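Local coordinates for protein arginyl-trna synthetase (Thermus thermophilus, PDB 1IQ0) that probably joins L-arginine to its cognate tRNA at the expense of ATP, as a monomeric class I aminoacyl-tRNA synthetase, at residues Asp130-Ala133 with Arg134-Tyr138; Thr579-Leu583 with Leu584-Ala588. One frame throughout, in Å; residues are numbered along the deposited sequence.

Contact 1: Asp130-Ala133 with Arg134-Tyr138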
ATOM      1  N   ASP A 130       3.618   1.088   2.326  1.00 22.86           N
ATOM      2  CA  ASP A 130       4.331  -0.152   2.594  1.00 20.31           C
ATOM      3  C   ASP A 130       3.507  -1.351   2.113  1.00 21.62           C
ATOM      4  O   ASP A 130       4.038  -2.275   1.500  1.00 26.38           O
ATOM      5  CB  ASP A 130       4.614  -0.291   4.094  1.00 16.34           C
ATOM      6  CG  ASP A 130       5.323  -1.579   4.426  1.00 17.55           C
ATOM      7  OD1 ASP A 130       6.490  -1.741   3.996  1.00 18.62           O
ATOM      8  OD2 ASP A 130       4.721  -2.440   5.095  1.00 19.54           O
ATOM      9  N   ALA A 131       2.208  -1.320   2.389  1.00 16.15           N
ATOM     10  CA  ALA A 131       1.323  -2.407   1.989  1.00 16.31           C
ATOM     11  C   ALA A 131       1.272  -2.582   0.471  1.00 17.83           C
ATOM     12  O   ALA A 131       1.422  -3.696  -0.031  1.00 19.16           O
ATOM     13  CB  ALA A 131      -0.088  -2.172   2.546  1.00 11.60           C
ATOM     14  N   ILE A 132       1.070  -1.498  -0.272  1.00 17.67           N
ATOM     15  CA  ILE A 132       1.009  -1.636  -1.719  1.00 17.36           C
ATOM     16  C   ILE A 132       2.364  -2.072  -2.270  1.00 15.47           C
ATOM     17  O   ILE A 132       2.420  -2.780  -3.267  1.00 16.25           O
ATOM     18  CB  ILE A 132       0.527  -0.331  -2.424  1.00 25.59           C
ATOM     19  CG1 ILE A 132       0.154  -0.639  -3.875  1.00 28.36           C
ATOM     20  CG2 ILE A 132       1.617   0.732  -2.408  1.00 21.23           C
ATOM     21  CD1 ILE A 132      -0.869  -1.747  -4.029  1.00 35.90           C
ATOM     22  N   ALA A 133       3.451  -1.665  -1.616  1.00 21.24           N
ATOM     23  CA  ALA A 133       4.785  -2.066  -2.055  1.00 19.11           C
ATOM     24  C   ALA A 133       4.944  -3.579  -1.888  1.00 18.54           C
ATOM     25  O   ALA A 133       5.447  -4.256  -2.784  1.00 20.64           O
ATOM     26  CB  ALA A 133       5.871  -1.344  -1.238  1.00 11.27           C
ATOM     27  N   ARG A 134       4.528  -4.093  -0.730  1.00 20.51           N
ATOM     28  CA  ARG A 134       4.615  -5.524  -0.439  1.00 21.43           C
ATOM     29  C   ARG A 134       3.726  -6.337  -1.389  1.00 20.33           C
ATOM     30  O   ARG A 134       4.141  -7.366  -1.923  1.00 22.10           O
ATOM     31  CB  ARG A 134       4.170  -5.807   1.001  1.00 16.61           C
ATOM     32  CG  ARG A 134       5.108  -5.291   2.086  1.00 17.56           C
ATOM     33  CD  ARG A 134       4.480  -5.491   3.446  1.00 19.93           C
ATOM     34  NE  ARG A 134       5.352  -5.066   4.537  1.00 20.41           N
ATOM     35  CZ  ARG A 134       6.307  -5.816   5.077  1.00 17.71           C
ATOM     36  NH1 ARG A 134       6.523  -7.044   4.633  1.00 18.81           N
ATOM     37  NH2 ARG A 134       7.039  -5.334   6.073  1.00 23.66           N
ATOM     38  N   ILE A 135       2.500  -5.866  -1.583  1.00 22.04           N
ATOM     39  CA  ILE A 135       1.541  -6.532  -2.452  1.00 21.77           C
ATOM     40  C   ILE A 135       2.053  -6.615  -3.889  1.00 24.08           C
ATOM     41  O   ILE A 135       1.990  -7.679  -4.509  1.00 24.80           O
ATOM     42  CB  ILE A 135       0.177  -5.799  -2.395  1.00 19.23           C
ATOM     43  CG1 ILE A 135      -0.452  -6.017  -1.010  1.00 16.15           C
ATOM     44  CG2 ILE A 135      -0.739  -6.272  -3.520  1.00 22.25           C
ATOM     45  CD1 ILE A 135      -1.733  -5.217  -0.768  1.00 15.21           C
ATOM     46  N   LEU A 136       2.571  -5.504  -4.413  1.00 18.81           N
ATOM     47  CA  LEU A 136       3.106  -5.487  -5.779  1.00 19.59           C
ATOM     48  C   LEU A 136       4.264  -6.461  -5.965  1.00 19.41           C
ATOM     49  O   LEU A 136       4.349  -7.135  -6.983  1.00 22.43           O
ATOM     50  CB  LEU A 136       3.569  -4.079  -6.159  1.00 15.75           C
ATOM     51  CG  LEU A 136       2.423  -3.130  -6.501  1.00 17.41           C
ATOM     52  CD1 LEU A 136       2.905  -1.691  -6.430  1.00 21.42           C
ATOM     53  CD2 LEU A 136       1.874  -3.478  -7.899  1.00 15.53           C
ATOM     54  N   ALA A 137       5.163  -6.512  -4.984  1.00 17.67           N
ATOM     55  CA  ALA A 137       6.306  -7.413  -5.039  1.00 19.26           C
ATOM     56  C   ALA A 137       5.813  -8.858  -5.097  1.00 22.51           C
ATOM     57  O   ALA A 137       6.291  -9.650  -5.908  1.00 24.78           O
ATOM     58  CB  ALA A 137       7.205  -7.212  -3.798  1.00 23.40           C
ATOM     59  N   TYR A 138       4.859  -9.190  -4.229  1.00 30.48           N
ATOM     60  CA  TYR A 138       4.292 -10.534  -4.177  1.00 29.75           C
ATOM     61  C   TYR A 138       3.650 -10.881  -5.520  1.00 28.67           C
ATOM     62  O   TYR A 138       3.751 -12.009  -6.002  1.00 27.98           O
ATOM     63  CB  TYR A 138       3.226 -10.617  -3.078  1.00 21.57           C
ATOM     64  CG  TYR A 138       2.663 -12.010  -2.855  1.00 24.69           C
ATOM     65  CD1 TYR A 138       3.286 -12.906  -1.985  1.00 25.91           C
ATOM     66  CD2 TYR A 138       1.510 -12.432  -3.518  1.00 28.93           C
ATOM     67  CE1 TYR A 138       2.775 -14.182  -1.782  1.00 28.31           C
ATOM     68  CE2 TYR A 138       0.990 -13.707  -3.322  1.00 27.97           C
ATOM     69  CZ  TYR A 138       1.625 -14.577  -2.453  1.00 29.75           C
ATOM     70  OH  TYR A 138       1.107 -15.837  -2.247  1.00 30.48           O
TER

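Contact 2: Thr579-Leu583 with Leu584-Ala588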
ATOM      1  N   THR A 579       0.277 -15.285   5.091  1.00 19.11           N
ATOM      2  CA  THR A 579       0.800 -14.615   3.906  1.00 20.28           C
ATOM      3  C   THR A 579       0.069 -13.293   3.670  1.00 20.85           C
ATOM      4  O   THR A 579       0.699 -12.257   3.466  1.00 22.10           O
ATOM      5  CB  THR A 579       0.666 -15.525   2.668  1.00 22.51           C
ATOM      6  OG1 THR A 579       1.520 -16.663   2.839  1.00 20.67           O
ATOM      7  CG2 THR A 579       1.068 -14.782   1.385  1.00 21.24           C
ATOM      8  N   GLY A 580      -1.262 -13.331   3.709  1.00 21.65           N
ATOM      9  CA  GLY A 580      -2.045 -12.121   3.515  1.00 21.67           C
ATOM     10  C   GLY A 580      -1.691 -11.049   4.537  1.00 21.70           C
ATOM     11  O   GLY A 580      -1.452  -9.897   4.187  1.00 21.24           O
ATOM     12  N   LEU A 581      -1.650 -11.430   5.807  1.00 25.91           N
ATOM     13  CA  LEU A 581      -1.316 -10.499   6.882  1.00 27.57           C
ATOM     14  C   LEU A 581       0.041  -9.839   6.639  1.00 27.96           C
ATOM     15  O   LEU A 581       0.205  -8.633   6.817  1.00 28.37           O
ATOM     16  CB  LEU A 581      -1.303 -11.249   8.215  1.00 21.23           C
ATOM     17  CG  LEU A 581      -2.389 -10.954   9.262  1.00 25.17           C
ATOM     18  CD1 LEU A 581      -3.578 -10.224   8.666  1.00 18.07           C
ATOM     19  CD2 LEU A 581      -2.804 -12.266   9.896  1.00 20.99           C
ATOM     20  N   ASP A 582       1.007 -10.646   6.222  1.00 21.87           N
ATOM     21  CA  ASP A 582       2.351 -10.171   5.951  1.00 22.44           C
ATOM     22  C   ASP A 582       2.390  -9.097   4.862  1.00 24.24           C
ATOM     23  O   ASP A 582       3.183  -8.160   4.935  1.00 23.60           O
ATOM     24  CB  ASP A 582       3.244 -11.342   5.541  1.00 22.41           C
ATOM     25  CG  ASP A 582       4.673 -10.909   5.271  1.00 28.11           C
ATOM     26  OD1 ASP A 582       5.372 -10.556   6.244  1.00 32.00           O
ATOM     27  OD2 ASP A 582       5.089 -10.917   4.088  1.00 26.84           O
ATOM     28  N   LEU A 583       1.533  -9.232   3.855  1.00 19.19           N
ATOM     29  CA  LEU A 583       1.504  -8.263   2.765  1.00 18.45           C
ATOM     30  C   LEU A 583       0.968  -6.904   3.223  1.00 20.59           C
ATOM     31  O   LEU A 583       1.103  -5.910   2.521  1.00 26.24           O
ATOM     32  CB  LEU A 583       0.666  -8.802   1.602  1.00 15.79           C
ATOM     33  CG  LEU A 583       1.182 -10.092   0.958  1.00 15.90           C
ATOM     34  CD1 LEU A 583       0.270 -10.489  -0.210  1.00 16.85           C
ATOM     35  CD2 LEU A 583       2.619  -9.884   0.475  1.00 15.78           C
ATOM     36  N   LEU A 584       0.360  -6.873   4.403  1.00 20.95           N
ATOM     37  CA  LEU A 584      -0.169  -5.638   4.971  1.00 19.87           C
ATOM     38  C   LEU A 584       0.742  -5.238   6.135  1.00 17.69           C
ATOM     39  O   LEU A 584       0.391  -4.400   6.962  1.00 18.92           O
ATOM     40  CB  LEU A 584      -1.602  -5.848   5.476  1.00 19.44           C
ATOM     41  CG  LEU A 584      -2.639  -6.411   4.485  1.00 22.61           C
ATOM     42  CD1 LEU A 584      -3.991  -6.460   5.189  1.00 18.30           C
ATOM     43  CD2 LEU A 584      -2.733  -5.551   3.218  1.00 17.67           C
ATOM     44  N   GLY A 585       1.913  -5.863   6.189  1.00 14.78           N
ATOM     45  CA  GLY A 585       2.878  -5.563   7.236  1.00 17.89           C
ATOM     46  C   GLY A 585       2.466  -6.014   8.627  1.00 22.17           C
ATOM     47  O   GLY A 585       2.986  -5.520   9.625  1.00 19.60           O
ATOM     48  N   ILE A 586       1.546  -6.970   8.697  1.00 21.87           N
ATOM     49  CA  ILE A 586       1.058  -7.455   9.979  1.00 20.72           C
ATOM     50  C   ILE A 586       1.613  -8.834  10.351  1.00 20.84           C
ATOM     51  O   ILE A 586       1.541  -9.775   9.567  1.00 22.11           O
ATOM     52  CB  ILE A 586      -0.488  -7.508   9.961  1.00 22.88           C
ATOM     53  CG1 ILE A 586      -1.037  -6.102   9.691  1.00 18.43           C
ATOM     54  CG2 ILE A 586      -1.016  -8.064  11.282  1.00 23.45           C
ATOM     55  CD1 ILE A 586      -2.499  -6.065   9.340  1.00 16.82           C
ATOM     56  N   PRO A 587       2.201  -8.961  11.551  1.00 23.42           N
ATOM     57  CA  PRO A 587       2.742 -10.257  11.966  1.00 22.71           C
ATOM     58  C   PRO A 587       1.611 -11.237  12.317  1.00 21.68           C
ATOM     59  O   PRO A 587       0.492 -10.822  12.622  1.00 20.99           O
ATOM     60  CB  PRO A 587       3.619  -9.893  13.161  1.00 29.80           C
ATOM     61  CG  PRO A 587       2.921  -8.697  13.735  1.00 29.38           C
ATOM     62  CD  PRO A 587       2.569  -7.904  12.508  1.00 31.12           C
ATOM     63  N   ALA A 588       1.905 -12.533  12.260  1.00 28.25           N
ATOM     64  CA  ALA A 588       0.904 -13.559  12.539  1.00 30.58           C
ATOM     65  C   ALA A 588       1.251 -14.404  13.758  1.00 33.76           C
ATOM     66  O   ALA A 588       1.892 -15.441  13.635  1.00 34.55           O
ATOM     67  CB  ALA A 588       0.740 -14.457  11.324  1.00 24.67           C
TER

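Contact 1: Asp130-Ala133 with Arg134-Tyr138
D130 and R134, one helical turn apart, are joined by a salt bridge in which NE of R134 lies 2.8 Å from OD2 of D130. The N-H...O bond is nearly straight (163°) and meets the carboxylate oxygen on the syn side, though somewhat out of the carboxylate plane. OD2 sits at the edge of the guanidinium, in its plane, but the carboxylate itself is turned almost perpendicular, the two planes lying 80° apart, so a single N-H rather than a pair makes the bridge. D130 places its carboxyl carbon anti to the backbone N (chi1 179°), beside its own carbonyl carbon, on the side where the extended R134 chain returns, and OD2 thereby meets NE; on the way CG of R134 passes 3.3 Å from O of D130. Both OD atoms of D130 have further cationic partners, OD2 in R443 and OD1 in R233; three arginines gathered on one buried carboxylate would probably keep it ionised. NH2 of R134 is occupied separately, by O of N231.

The backbone bonds are those of a regular alpha-helix, for instance I135 N to A131 O at 2.9 Å. These residues form the last turns of helix 120-138, the crossover helix between parallel strands 104-108 and 141-149 in the beta-alpha-beta unit of the class I catalytic domain.

The apolar contact lies away from the charged pair: CG1 of I132 meets CD1 of L136 at 3.9 Å, the two side chains crossing at a slant. Two carbons lie against carbonyl oxygens of the preceding turn, the methyl CD1 of L136 3.4 Å from O of I132 and the methylene CG1 of I135 3.1 Å from O of A131. I135, like A131 and I132, packs on P525 of helix 525-544, while I135 and L136 both touch A520 of helix 512-522.

Contact 2: Thr579-Leu583 with Leu584-Ala588
With CG1 beside the backbone N (chi1 -60°), I586 sets CG2 anti to that N, where it meets CG of L581 at 3.8 Å; the side chain of L581 itself departs from the staggered positions (chi1 -111°). The two side chains pass each other at a slant. Further along, CD2 of L581 lies 4.4 Å from CB of A588, a looser apolar contact, and CB of L581 is 3.5 Å from O of I586.

The backbone beneath this pair ends helix 562-583 in a Schellman motif. I586 N donates to L581 O at 2.8 Å and G585 N to D582 O at 2.9 Å, with G585 as the C-prime residue, whose positive phi (69°) turns the chain out of the helix. L581 O is gripped twice, since L584 N also reaches it, at 3.0 Å, from the opposite face of the carbonyl plane to I586 N.

L584 folds back over the helix end: its CB lies 3.6 Å from L581 O and its CG 3.7 Å from G580 O, while its side chain packs on L528 and L532 of helix 525-544. Cutting L584 back to an alanine would probably open a gap against these two leucines and lose the packing of CG on G580 O.

Beyond the turn, the chain is carried across to other helices of the protein: I586 packs against R443 and F444 of helix 430-448, and P587 O accepts a hydrogen bond from NE2 of Q474.

Both contacts concern the C-terminal end of a helix and are largely buried, but the centre of contact 1 lies about 6 Å from the centre of the chain, that of contact 2 about 12 Å, and contact 2 includes the exposed D582. Contact 1 belongs to the catalytic domain and adds a charged pair to helical bonding; contact 2, in the anticodon-binding domain, combines backbone capping with aliphatic packing. They touch directly: CD of R134 approaches O of D582 at 3.3 Å, and CB of Y138 meets CD2 of L583 at 3.7 Å. Two residues serve both: N231 bonds to R134 and G585, and R443 salt-bridges D130 and touches I586.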